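Local coordinates for A-adding tRNA nucleotidyltransferase (Aquifex aeolicus, PDB 4WBY), which adds the terminal adenosine to tRNAs ending in CC, using ATP and magnesium to complete their 3' CCA end, at residues V34-I37 / L38-K41; G143-D146 / L147-K150; I207-I210 / K211-L214; I268-G271 / W272-L275; F309-G312 / S313-E317. All coordinates share one frame; numbering follows the deposited sequence.

Interaction 1 of 5, residues V34-I37 / L38-K41. With SO4 (sulfate ion), chain D.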
loop_
_atom_site.group_PDB
_atom_site.type_symbol
_atom_site.label_atom_id
_atom_site.label_comp_id
_atom_site.label_asym_id
_atom_site.label_seq_id
_atom_site.Cartn_x
_atom_site.Cartn_y
_atom_site.Cartn_z
ATOM N N VAL A 34 -13.834 10.171 -4.266
ATOM C CA VAL A 34 -14.110 11.228 -5.231
ATOM C C VAL A 34 -12.861 11.505 -6.059
ATOM O O VAL A 34 -12.942 11.652 -7.278
ATOM C CB VAL A 34 -14.598 12.520 -4.528
ATOM C CG1 VAL A 34 -14.763 13.649 -5.530
ATOM C CG2 VAL A 34 -15.922 12.251 -3.789
ATOM N N ARG A 35 -11.706 11.557 -5.398
ATOM C CA ARG A 35 -10.428 11.638 -6.102
ATOM C C ARG A 35 -10.327 10.537 -7.160
ATOM O O ARG A 35 -10.017 10.803 -8.328
ATOM C CB ARG A 35 -9.268 11.533 -5.108
ATOM C CG ARG A 35 -7.874 11.545 -5.739
ATOM C CD ARG A 35 -6.841 10.921 -4.799
ATOM N NE ARG A 35 -7.157 9.509 -4.567
ATOM C CZ ARG A 35 -7.156 8.898 -3.389
ATOM N NH1 ARG A 35 -6.830 9.559 -2.285
ATOM N NH2 ARG A 35 -7.463 7.603 -3.324
ATOM N N ASP A 36 -10.598 9.297 -6.765
ATOM C CA ASP A 36 -10.409 8.188 -7.690
ATOM C C ASP A 36 -11.415 8.217 -8.847
ATOM O O ASP A 36 -11.078 7.847 -9.970
ATOM C CB ASP A 36 -10.470 6.858 -6.934
ATOM C CG ASP A 36 -9.213 6.616 -6.104
ATOM O OD1 ASP A 36 -8.217 7.344 -6.325
ATOM O OD2 ASP A 36 -9.215 5.719 -5.239
ATOM N N ILE A 37 -12.637 8.677 -8.593
ATOM C CA ILE A 37 -13.591 8.870 -9.679
ATOM C C ILE A 37 -13.060 9.915 -10.665
ATOM O O ILE A 37 -13.110 9.721 -11.883
ATOM C CB ILE A 37 -14.972 9.288 -9.148
ATOM C CG1 ILE A 37 -15.630 8.111 -8.425
ATOM C CG2 ILE A 37 -15.864 9.798 -10.275
ATOM C CD1 ILE A 37 -16.881 8.494 -7.662
ATOM N N LEU A 38 -12.527 11.014 -10.143
ATOM C CA LEU A 38 -11.945 12.046 -11.014
ATOM C C LEU A 38 -10.704 11.546 -11.752
ATOM O O LEU A 38 -10.384 12.056 -12.822
ATOM C CB LEU A 38 -11.599 13.301 -10.213
ATOM C CG LEU A 38 -12.825 14.081 -9.736
ATOM C CD1 LEU A 38 -12.424 15.113 -8.678
ATOM C CD2 LEU A 38 -13.522 14.757 -10.913
ATOM N N LEU A 39 -10.013 10.555 -11.192
ATOM C CA LEU A 39 -8.855 9.978 -11.866
ATOM C C LEU A 39 -9.253 8.839 -12.810
ATOM O O LEU A 39 -8.390 8.152 -13.352
ATOM C CB LEU A 39 -7.827 9.472 -10.845
ATOM C CG LEU A 39 -7.156 10.502 -9.932
ATOM C CD1 LEU A 39 -6.321 9.802 -8.847
ATOM C CD2 LEU A 39 -6.304 11.465 -10.729
ATOM N N GLY A 40 -10.552 8.638 -13.016
ATOM C CA GLY A 40 -11.002 7.670 -14.002
ATOM C C GLY A 40 -10.850 6.219 -13.590
ATOM O O GLY A 40 -10.801 5.327 -14.441
ATOM N N LYS A 41 -10.796 5.975 -12.286
ATOM C CA LYS A 41 -10.621 4.625 -11.768
ATOM C C LYS A 41 -11.959 3.967 -11.482
ATOM O O LYS A 41 -12.921 4.633 -11.092
ATOM C CB LYS A 41 -9.773 4.659 -10.499
ATOM C CG LYS A 41 -8.354 5.157 -10.763
ATOM C CD LYS A 41 -7.633 5.576 -9.491
ATOM C CE LYS A 41 -7.443 4.419 -8.542
ATOM N NZ LYS A 41 -6.460 3.440 -9.073
HETATM S S SO4 D . -6.491 6.028 0.005
HETATM O O1 SO4 D . -7.285 7.260 -0.162
HETATM O O2 SO4 D . -5.964 5.655 -1.304
HETATM O O3 SO4 D . -5.400 6.225 0.958
HETATM O O4 SO4 D . -7.382 4.972 0.473
#

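Interaction 2 of 5, residues G143-D146 / L147-K150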
loop_
_atom_site.group_PDB
_atom_site.type_symbol
_atom_site.label_atom_id
_atom_site.label_comp_id
_atom_site.label_asym_id
_atom_site.label_seq_id
_atom_site.Cartn_x
_atom_site.Cartn_y
_atom_site.Cartn_z
ATOM N N GLY A 143 -9.349 21.549 -4.796
ATOM C CA GLY A 143 -8.930 20.197 -5.112
ATOM C C GLY A 143 -8.838 19.922 -6.599
ATOM O O GLY A 143 -7.891 19.284 -7.046
ATOM N N LEU A 144 -9.807 20.396 -7.379
ATOM C CA LEU A 144 -9.767 20.132 -8.812
ATOM C C LEU A 144 -8.585 20.865 -9.448
ATOM O O LEU A 144 -7.900 20.316 -10.313
ATOM C CB LEU A 144 -11.083 20.528 -9.490
ATOM C CG LEU A 144 -11.239 20.074 -10.947
ATOM C CD1 LEU A 144 -11.208 18.543 -11.093
ATOM C CD2 LEU A 144 -12.529 20.633 -11.550
ATOM N N ARG A 145 -8.327 22.087 -8.988
ATOM C CA ARG A 145 -7.180 22.859 -9.461
ATOM C C ARG A 145 -5.865 22.162 -9.091
ATOM O O ARG A 145 -4.920 22.151 -9.885
ATOM C CB ARG A 145 -7.224 24.274 -8.886
ATOM C CG ARG A 145 -6.045 25.160 -9.283
ATOM C CD ARG A 145 -5.968 25.398 -10.777
ATOM N NE ARG A 145 -4.814 26.231 -11.112
ATOM C CZ ARG A 145 -4.805 27.152 -12.070
ATOM N NH1 ARG A 145 -5.891 27.367 -12.799
ATOM N NH2 ARG A 145 -3.704 27.858 -12.298
ATOM N N ASP A 146 -5.797 21.570 -7.905
ATOM C CA ASP A 146 -4.578 20.867 -7.517
ATOM C C ASP A 146 -4.421 19.526 -8.251
ATOM O O ASP A 146 -3.298 19.085 -8.487
ATOM C CB ASP A 146 -4.526 20.685 -6.001
ATOM C CG ASP A 146 -4.187 21.981 -5.279
ATOM O OD1 ASP A 146 -3.652 22.912 -5.924
ATOM O OD2 ASP A 146 -4.448 22.073 -4.072
ATOM N N LEU A 147 -5.520 18.895 -8.653
ATOM C CA LEU A 147 -5.403 17.770 -9.586
ATOM C C LEU A 147 -4.808 18.247 -10.903
ATOM O O LEU A 147 -3.858 17.652 -11.421
ATOM C CB LEU A 147 -6.751 17.104 -9.857
ATOM C CG LEU A 147 -7.313 16.160 -8.796
ATOM C CD1 LEU A 147 -8.696 15.675 -9.204
ATOM C CD2 LEU A 147 -6.402 14.969 -8.522
ATOM N N LYS A 148 -5.378 19.318 -11.447
ATOM C CA LYS A 148 -4.900 19.895 -12.698
ATOM C C LYS A 148 -3.401 20.167 -12.652
ATOM O O LYS A 148 -2.660 19.837 -13.589
ATOM C CB LYS A 148 -5.647 21.195 -12.994
ATOM C CG LYS A 148 -5.211 21.871 -14.289
ATOM C CD LYS A 148 -6.030 23.126 -14.556
ATOM C CE LYS A 148 -5.641 23.777 -15.874
ATOM N NZ LYS A 148 -6.563 24.894 -16.244
ATOM N N ASP A 149 -2.960 20.755 -11.544
ATOM C CA ASP A 149 -1.584 21.198 -11.407
ATOM C C ASP A 149 -0.659 20.133 -10.824
ATOM O O ASP A 149 0.541 20.367 -10.687
ATOM C CB ASP A 149 -1.545 22.460 -10.547
ATOM C CG ASP A 149 -2.183 23.659 -11.241
ATOM O OD1 ASP A 149 -2.269 23.666 -12.492
ATOM O OD2 ASP A 149 -2.595 24.602 -10.540
ATOM N N LYS A 150 -1.220 18.963 -10.510
ATOM C CA LYS A 150 -0.462 17.825 -9.964
ATOM C C LYS A 150 0.253 18.199 -8.665
ATOM O O LYS A 150 1.469 18.001 -8.505
ATOM C CB LYS A 150 0.529 17.298 -11.000
ATOM C CG LYS A 150 -0.157 16.809 -12.265
ATOM C CD LYS A 150 0.882 16.300 -13.240
ATOM C CE LYS A 150 0.253 15.598 -14.410
ATOM N NZ LYS A 150 1.263 14.985 -15.324
HETATM O O HOH W 1 -2.601 24.528 -7.886
#

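Interaction 3 of 5, residues I207-I210 / K211-L214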
loop_
_atom_site.group_PDB
_atom_site.type_symbol
_atom_site.label_atom_id
_atom_site.label_comp_id
_atom_site.label_asym_id
_atom_site.label_seq_id
_atom_site.Cartn_x
_atom_site.Cartn_y
_atom_site.Cartn_z
ATOM N N ILE A 207 3.756 3.369 11.660
ATOM C CA ILE A 207 3.992 2.026 11.143
ATOM C C ILE A 207 2.873 1.633 10.172
ATOM O O ILE A 207 3.139 1.087 9.093
ATOM C CB ILE A 207 4.104 0.988 12.290
ATOM C CG1 ILE A 207 5.530 0.937 12.871
ATOM C CG2 ILE A 207 3.762 -0.421 11.800
ATOM C CD1 ILE A 207 6.167 2.254 13.189
ATOM N N ASN A 208 1.629 1.943 10.533
ATOM C CA ASN A 208 0.504 1.624 9.661
ATOM C C ASN A 208 0.625 2.324 8.318
ATOM O O ASN A 208 0.274 1.765 7.282
ATOM C CB ASN A 208 -0.830 1.995 10.318
ATOM C CG ASN A 208 -1.209 1.057 11.440
ATOM O OD1 ASN A 208 -0.702 -0.063 11.529
ATOM N ND2 ASN A 208 -2.118 1.506 12.301
ATOM N N GLU A 209 1.139 3.548 8.329
ATOM C CA GLU A 209 1.265 4.296 7.086
ATOM C C GLU A 209 2.391 3.717 6.218
ATOM O O GLU A 209 2.259 3.648 4.992
ATOM C CB GLU A 209 1.479 5.786 7.384
ATOM C CG GLU A 209 1.817 6.646 6.181
ATOM C CD GLU A 209 0.822 6.544 5.034
ATOM O OE1 GLU A 209 -0.383 6.290 5.255
ATOM O OE2 GLU A 209 1.258 6.729 3.887
ATOM N N ILE A 210 3.479 3.253 6.838
ATOM C CA ILE A 210 4.540 2.620 6.052
ATOM C C ILE A 210 4.017 1.324 5.424
ATOM O O ILE A 210 4.350 0.996 4.278
ATOM C CB ILE A 210 5.794 2.342 6.897
ATOM C CG1 ILE A 210 6.372 3.666 7.404
ATOM C CG2 ILE A 210 6.842 1.597 6.077
ATOM C CD1 ILE A 210 7.564 3.508 8.351
ATOM N N LYS A 211 3.175 0.603 6.162
ATOM C CA LYS A 211 2.568 -0.618 5.638
ATOM C C LYS A 211 1.695 -0.305 4.424
ATOM O O LYS A 211 1.655 -1.079 3.477
ATOM C CB LYS A 211 1.759 -1.336 6.731
ATOM C CG LYS A 211 2.650 -1.907 7.847
ATOM C CD LYS A 211 1.870 -2.274 9.096
ATOM C CE LYS A 211 0.926 -3.427 8.843
ATOM N NZ LYS A 211 0.233 -3.830 10.097
ATOM N N LEU A 212 1.006 0.836 4.439
ATOM C CA LEU A 212 0.221 1.233 3.271
ATOM C C LEU A 212 1.128 1.581 2.091
ATOM O O LEU A 212 0.840 1.215 0.947
ATOM C CB LEU A 212 -0.702 2.416 3.601
ATOM C CG LEU A 212 -1.857 2.064 4.545
ATOM C CD1 LEU A 212 -2.709 3.289 4.849
ATOM C CD2 LEU A 212 -2.726 0.953 3.972
ATOM N N ALA A 213 2.229 2.272 2.366
ATOM C CA ALA A 213 3.143 2.656 1.295
ATOM C C ALA A 213 3.732 1.440 0.580
ATOM O O ALA A 213 3.863 1.446 -0.652
ATOM C CB ALA A 213 4.256 3.540 1.839
ATOM N N LEU A 214 4.072 0.393 1.331
ATOM C CA LEU A 214 4.770 -0.732 0.712
ATOM C C LEU A 214 3.831 -1.527 -0.215
ATOM O O LEU A 214 4.296 -2.285 -1.060
ATOM C CB LEU A 214 5.420 -1.630 1.774
ATOM C CG LEU A 214 4.667 -2.616 2.667
ATOM C CD1 LEU A 214 4.315 -3.925 1.944
ATOM C CD2 LEU A 214 5.516 -2.911 3.905
HETATM O O HOH W 2 -1.986 -1.849 9.700
#

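Interaction 4 of 5, residues I268-G271 / W272-L275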
loop_
_atom_site.group_PDB
_atom_site.type_symbol
_atom_site.label_atom_id
_atom_site.label_comp_id
_atom_site.label_asym_id
_atom_site.label_seq_id
_atom_site.Cartn_x
_atom_site.Cartn_y
_atom_site.Cartn_z
ATOM N N ILE A 268 4.248 -12.384 -5.417
ATOM C CA ILE A 268 4.207 -12.199 -3.978
ATOM C C ILE A 268 4.065 -10.709 -3.705
ATOM O O ILE A 268 4.096 -9.900 -4.635
ATOM C CB ILE A 268 5.473 -12.774 -3.277
ATOM C CG1 ILE A 268 6.749 -12.121 -3.813
ATOM C CG2 ILE A 268 5.547 -14.286 -3.471
ATOM C CD1 ILE A 268 8.035 -12.598 -3.092
ATOM N N ASP A 269 3.890 -10.348 -2.438
ATOM C CA ASP A 269 3.796 -8.944 -2.066
ATOM C C ASP A 269 5.195 -8.333 -2.073
ATOM O O ASP A 269 5.871 -8.269 -1.046
ATOM C CB ASP A 269 3.104 -8.797 -0.709
ATOM C CG ASP A 269 1.646 -9.241 -0.757
ATOM O OD1 ASP A 269 1.049 -9.191 -1.856
ATOM O OD2 ASP A 269 1.100 -9.641 0.294
ATOM N N TYR A 270 5.615 -7.885 -3.254
ATOM C CA TYR A 270 7.001 -7.479 -3.490
ATOM C C TYR A 270 7.470 -6.293 -2.667
ATOM O O TYR A 270 8.669 -6.108 -2.486
ATOM C CB TYR A 270 7.219 -7.141 -4.963
ATOM C CG TYR A 270 6.895 -8.243 -5.944
ATOM C CD1 TYR A 270 7.732 -9.349 -6.086
ATOM C CD2 TYR A 270 5.792 -8.146 -6.781
ATOM C CE1 TYR A 270 7.449 -10.348 -7.002
ATOM C CE2 TYR A 270 5.502 -9.136 -7.705
ATOM C CZ TYR A 270 6.335 -10.229 -7.815
ATOM O OH TYR A 270 6.046 -11.205 -8.731
ATOM N N GLY A 271 6.539 -5.467 -2.202
ATOM C CA GLY A 271 6.907 -4.310 -1.405
ATOM C C GLY A 271 7.785 -4.659 -0.216
ATOM O O GLY A 271 8.687 -3.893 0.146
ATOM N N TRP A 272 7.539 -5.821 0.383
ATOM C CA TRP A 272 8.337 -6.251 1.525
ATOM C C TRP A 272 9.802 -6.475 1.152
ATOM O O TRP A 272 10.684 -6.303 1.989
ATOM C CB TRP A 272 7.766 -7.534 2.133
ATOM C CG TRP A 272 6.445 -7.343 2.795
ATOM C CD1 TRP A 272 5.227 -7.700 2.305
ATOM C CD2 TRP A 272 6.206 -6.736 4.073
ATOM N NE1 TRP A 272 4.243 -7.366 3.199
ATOM C CE2 TRP A 272 4.816 -6.771 4.294
ATOM C CE3 TRP A 272 7.033 -6.175 5.053
ATOM C CZ2 TRP A 272 4.227 -6.259 5.453
ATOM C CZ3 TRP A 272 6.451 -5.669 6.207
ATOM C CH2 TRP A 272 5.059 -5.718 6.401
ATOM N N LEU A 273 10.063 -6.849 -0.099
ATOM C CA LEU A 273 11.443 -7.030 -0.552
ATOM C C LEU A 273 12.223 -5.719 -0.548
ATOM O O LEU A 273 13.401 -5.696 -0.204
ATOM C CB LEU A 273 11.482 -7.634 -1.953
ATOM C CG LEU A 273 10.873 -9.020 -2.133
ATOM C CD1 LEU A 273 11.075 -9.496 -3.567
ATOM C CD2 LEU A 273 11.487 -9.995 -1.156
ATOM N N TYR A 274 11.575 -4.633 -0.952
ATOM C CA TYR A 274 12.203 -3.325 -0.871
ATOM C C TYR A 274 12.534 -3.001 0.571
ATOM O O TYR A 274 13.608 -2.489 0.868
ATOM C CB TYR A 274 11.296 -2.235 -1.439
ATOM C CG TYR A 274 11.116 -2.277 -2.936
ATOM C CD1 TYR A 274 12.026 -1.653 -3.783
ATOM C CD2 TYR A 274 10.028 -2.925 -3.503
ATOM C CE1 TYR A 274 11.856 -1.681 -5.153
ATOM C CE2 TYR A 274 9.850 -2.957 -4.868
ATOM C CZ TYR A 274 10.763 -2.333 -5.689
ATOM O OH TYR A 274 10.580 -2.364 -7.047
ATOM N N LEU A 275 11.596 -3.300 1.465
ATOM C CA LEU A 275 11.801 -3.042 2.882
ATOM C C LEU A 275 12.995 -3.836 3.425
ATOM O O LEU A 275 13.807 -3.306 4.182
ATOM C CB LEU A 275 10.538 -3.375 3.667
ATOM C CG LEU A 275 10.540 -2.846 5.095
ATOM C CD1 LEU A 275 10.382 -1.331 5.093
ATOM C CD2 LEU A 275 9.429 -3.514 5.884
HETATM O O HOH W 3 1.561 -8.324 2.783
#

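Interaction 5 of 5, residues F309-G312 / S313-E317. With SO4 (sulfate ion), chain B.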
loop_
_atom_site.group_PDB
_atom_site.type_symbol
_atom_site.label_atom_id
_atom_site.label_comp_id
_atom_site.label_asym_id
_atom_site.label_seq_id
_atom_site.Cartn_x
_atom_site.Cartn_y
_atom_site.Cartn_z
ATOM N N PHE A 309 21.720 -14.435 8.357
ATOM C CA PHE A 309 22.529 -15.562 8.830
ATOM C C PHE A 309 23.082 -16.477 7.748
ATOM O O PHE A 309 24.220 -16.967 7.857
ATOM C CB PHE A 309 21.702 -16.413 9.789
ATOM C CG PHE A 309 21.580 -15.834 11.158
ATOM C CD1 PHE A 309 20.589 -14.910 11.448
ATOM C CD2 PHE A 309 22.456 -16.219 12.163
ATOM C CE1 PHE A 309 20.474 -14.372 12.717
ATOM C CE2 PHE A 309 22.358 -15.682 13.426
ATOM C CZ PHE A 309 21.361 -14.760 13.709
ATOM N N LYS A 310 22.288 -16.746 6.724
ATOM C CA LYS A 310 22.568 -17.861 5.830
ATOM C C LYS A 310 22.894 -17.449 4.406
ATOM O O LYS A 310 23.506 -18.209 3.669
ATOM C CB LYS A 310 21.378 -18.835 5.814
ATOM C CG LYS A 310 21.019 -19.376 7.187
ATOM C CD LYS A 310 20.031 -20.523 7.097
ATOM C CE LYS A 310 19.776 -21.131 8.469
ATOM N NZ LYS A 310 21.038 -21.592 9.110
ATOM N N LEU A 311 22.495 -16.248 4.010
ATOM C CA LEU A 311 22.609 -15.869 2.612
ATOM C C LEU A 311 24.068 -15.719 2.177
ATOM O O LEU A 311 24.404 -16.017 1.036
ATOM C CB LEU A 311 21.820 -14.577 2.359
ATOM C CG LEU A 311 21.659 -14.084 0.917
ATOM C CD1 LEU A 311 20.915 -15.105 0.079
ATOM C CD2 LEU A 311 20.938 -12.739 0.874
ATOM N N GLY A 312 24.934 -15.281 3.088
ATOM C CA GLY A 312 26.347 -15.155 2.779
ATOM C C GLY A 312 26.934 -16.488 2.356
ATOM O O GLY A 312 27.573 -16.596 1.310
ATOM N N SER A 313 26.700 -17.515 3.164
ATOM C CA SER A 313 27.210 -18.841 2.851
ATOM C C SER A 313 26.559 -19.373 1.579
ATOM O O SER A 313 27.220 -19.984 0.744
ATOM C CB SER A 313 26.966 -19.794 4.016
ATOM O OG SER A 313 27.378 -21.102 3.677
ATOM N N LEU A 314 25.263 -19.121 1.422
ATOM C CA LEU A 314 24.541 -19.653 0.272
ATOM C C LEU A 314 25.050 -19.041 -1.026
ATOM O O LEU A 314 25.199 -19.739 -2.022
ATOM C CB LEU A 314 23.038 -19.414 0.411
ATOM C CG LEU A 314 22.217 -19.853 -0.806
ATOM C CD1 LEU A 314 22.287 -21.362 -1.006
ATOM C CD2 LEU A 314 20.775 -19.385 -0.665
ATOM N N LYS A 315 25.311 -17.737 -1.013
ATOM C CA LYS A 315 25.843 -17.059 -2.191
ATOM C C LYS A 315 27.159 -17.689 -2.621
ATOM O O LYS A 315 27.387 -17.921 -3.803
ATOM C CB LYS A 315 26.044 -15.565 -1.923
ATOM C CG LYS A 315 24.765 -14.752 -1.862
ATOM C CD LYS A 315 25.075 -13.275 -1.684
ATOM C CE LYS A 315 25.675 -12.983 -0.316
ATOM N NZ LYS A 315 25.852 -11.515 -0.085
ATOM N N GLU A 316 28.024 -17.976 -1.655
ATOM C CA GLU A 316 29.293 -18.616 -1.955
ATOM C C GLU A 316 29.098 -20.038 -2.493
ATOM O O GLU A 316 29.760 -20.428 -3.451
ATOM C CB GLU A 316 30.181 -18.626 -0.712
ATOM C CG GLU A 316 31.580 -19.166 -0.955
ATOM C CD GLU A 316 32.375 -18.334 -1.949
ATOM O OE1 GLU A 316 32.103 -17.120 -2.078
ATOM O OE2 GLU A 316 33.276 -18.900 -2.604
ATOM N N GLU A 317 28.186 -20.803 -1.896
ATOM C CA GLU A 317 27.938 -22.172 -2.344
ATOM C C GLU A 317 27.371 -22.184 -3.751
ATOM O O GLU A 317 27.720 -23.038 -4.560
ATOM C CB GLU A 317 26.982 -22.902 -1.400
ATOM C CG GLU A 317 27.614 -23.387 -0.113
ATOM C CD GLU A 317 26.845 -24.544 0.499
ATOM O OE1 GLU A 317 26.199 -24.340 1.547
ATOM O OE2 GLU A 317 26.888 -25.657 -0.071
HETATM S S SO4 B . 29.143 -12.200 2.632
HETATM O O1 SO4 B . 29.669 -10.859 2.877
HETATM O O2 SO4 B . 28.310 -12.184 1.435
HETATM O O3 SO4 B . 30.232 -13.158 2.448
HETATM O O4 SO4 B . 28.342 -12.640 3.767
HETATM O O HOH W 4 26.229 -17.157 6.060
#

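Interaction 1 of 5, residues V34-I37 / L38-K41
L38 lies alongside V34, both side chains pointing the same way, with CD1 of L38 4.2 Å from CG1 of V34; its backbone N donates to V34 O. A leucine fits here because its other surfaces meet M125 and L147. L39, the first residue to leave helix 32-38, still gives its N-H to R35 O at 2.9 Å. With CG turned opposite the carbonyl carbon (chi1 -64°), its CD1 comes to 3.9 Å from R35 CG and sits at the guanidinium edge, an apolar flank for the arginine. G40, at a phi of 74° that suits glycine, is the C-prime residue of a Schellman motif: G40 N binds I37 O (3.0 Å) from above the carbonyl plane, and K41 N binds D36 O (3.0 Å). The K41 chain, bent near its end, crosses the D36 carboxylate, CE lying 3.7 Å from D36 CG. That carboxylate is paired with R35, whose NE reaches D36 OD1 at 3.0 Å in the guanidinium plane but above the carboxylate. R35 NH1 binds N123 OD1 and shares sulfate O1 with R35 NH2. Shortening R35 to an alanine would probably leave D36 without its salt-bridge mate and weaken the grip on the anion. V34 and R35 belong to the ATP site, and R172 and R176 also bind this sulfate, consistent with a pocket suited to phosphate.

Interaction 2 of 5, residues G143-D146 / L147-K150
R145 and D149 face each other one turn apart on helix 143-149, a short helix of the polymerase head domain that ends in a Schellman motif at K150. R145 NE donates to D149 OD2 at 2.8 Å, meeting the carboxylate on its syn side, 26° out of plane. NE alone makes the bond, and with the guanidinium and carboxylate planes 89° apart a flat, two-pronged pairing is not formed. R145 CG is anti to the backbone N (chi1 178°) and the chain then bends at chi2, which carries NE across to the aspartate. K148 NZ lies 4.3 Å from R145 NH1, a like-charged neighbour that D149 probably helps to offset.

The backbone bonds are those of an ordinary helix, L147 N to G143 O and K148 N to L144 O, each at 2.9 Å. At the far end K150 N turns back to L147 O. At the near end D139 accepts from the N-H groups of G143 and L144, a good place for a carboxylate because the first turn has no helical partners for them.

Apolar packing is carried by leucines: L144 CD1 lies 4.3 Å from L147 CD1, and L147 also rests on I122. D146 is buried, its OD2 tied to T121 and to R153. Its OD1 accepts from a water at 2.8 Å, and the same water donates to D149 OD2 at 2.7 Å.

Interaction 3 of 5, residues I207-I210 / K211-L214
N208 OD1 accepts a bond of 2.9 Å from a water, which in turn accepts from K211 NZ at 3.0 Å. The two polar ends lie side by side, one turn apart, with OD1 of N208 and NZ of K211 4.1 Å from each other. CD of K211 passes 3.8 Å from I207 CG2, and a bend at chi3 (66°) beyond it then turns CE and NZ toward N208; lysine suits a half-covered position because its methylenes pack while the amine holds a water. Cutting K211 back to an alanine is likely to leave the bridging water without its amine donor and to take the methylenes off I207 CG2. On the next face, E209 and L212 meet nearly at a right angle, OE1 of E209 3.8 Å from CD1 of L212. The buried E209 is balanced by its salt bridge to R172, a residue of the ATP site. A213 and L214 pack on F219 of the following helix, and the small A213 lets Y226 come close as well. The bond from K211 N to I207 O (3.0 Å) shows the i to i+4 pattern of the alpha helix, here one that packs against the ATP-binding helix 165-177.

Interaction 4 of 5, residues I268-G271 / W272-L275
D269, at the centre of an inverse gamma turn, meets W272 in two ways: its CB lies in the plane of the indole at the edge, 3.8 Å from W272 CD1, and its carboxylate reaches the same ring through a water. That water donates to D269 OD2 at 2.9 Å and accepts from W272 NE1 at 2.9 Å, satisfying the one polar atom of a largely buried side chain. W272 CG is opposite the carbonyl carbon (chi1 -68°), which turns the indole back toward D269; tryptophan fits because its large hydrocarbon part also packs on M294, P297 and V300.

I268 O lies 3.2 Å above one face of the Y270 ring, offset toward the rim. The phenol OH of Y270 is bonded to H259 of helix 243-262.

This is the lead-in to helix 271-278, a helix of the mostly helical part of the chain, packed against helices 243-262, 298-309 and 336-342. W272 N makes a rather long bond to D269 O (3.3 Å), while L273 N approaches Y270 O from above the carbonyl plane. The regular pattern sets in with L275 N to G271 O.

L273 lies beside Y270 and points the same way, its CD1 at the ring edge, 4.2 Å from Y270 CD1. The same leucine branch lies 4.4 Å from I268 CD1, and L340 of helix 336-342 packs against both L273 and Y270. Y274 sends CD2 to within 3.6 Å of Y270 O.

Interaction 5 of 5, residues F309-G312 / S313-E317
The first turn of helix 311-320, just past the end of helix 298-309, is set up where K310 and L311 accept bonds from L314 and K315. K310 O takes L314 N at 3.0 Å and L311 O takes K315 N at 2.8 Å. Just ahead of them a water stands in for a direct bond, donating to F309 O at 2.7 Å and accepting from S313 N at 3.0 Å, so that it spans the i to i+4 step where the helices join. L311 and L314 turn to the interior, CD1 of L311 4.3 Å from CD2 of L314, and both meet F306 and L342; leucines suit this inner face.

CG of K315 rests 3.2 Å from L311 O, and the chain bends at chi3 (-68°), which helps bring NZ to O2 of a sulfate at 3.0 Å. The ion, probably from the crystallisation liquor, also lies over G312, whose CA is 3.4 Å from sulfate O4; without a CB, glycine can let it come this close. The i to i+4 bonds and the inward L311 and L314 are those of an amphipathic helix's first turn, here packed on helices 298-309 and 336-342.

In the fold
The five contacts follow one another along an elongated chain, from head toward tail. Interactions 1 and 2 touch within the head domain, L38 CD1 lying 3.8 Å from L147 CD1, so the helix bearing ATP-site residue R35 rests on helix 143-149. Interaction 3, with its centre about 22 Å from that of interaction 1, is linked to the same region through helix 165-177: R172 pairs with E209 and also binds the sulfate held by R35. Interactions 3 and 4 touch in turn, L214 CD1 being 3.7 Å from W272 NE1. Interaction 5, away from the annotated sites, is about 47 Å from interaction 1 between centres, across the chain's centre.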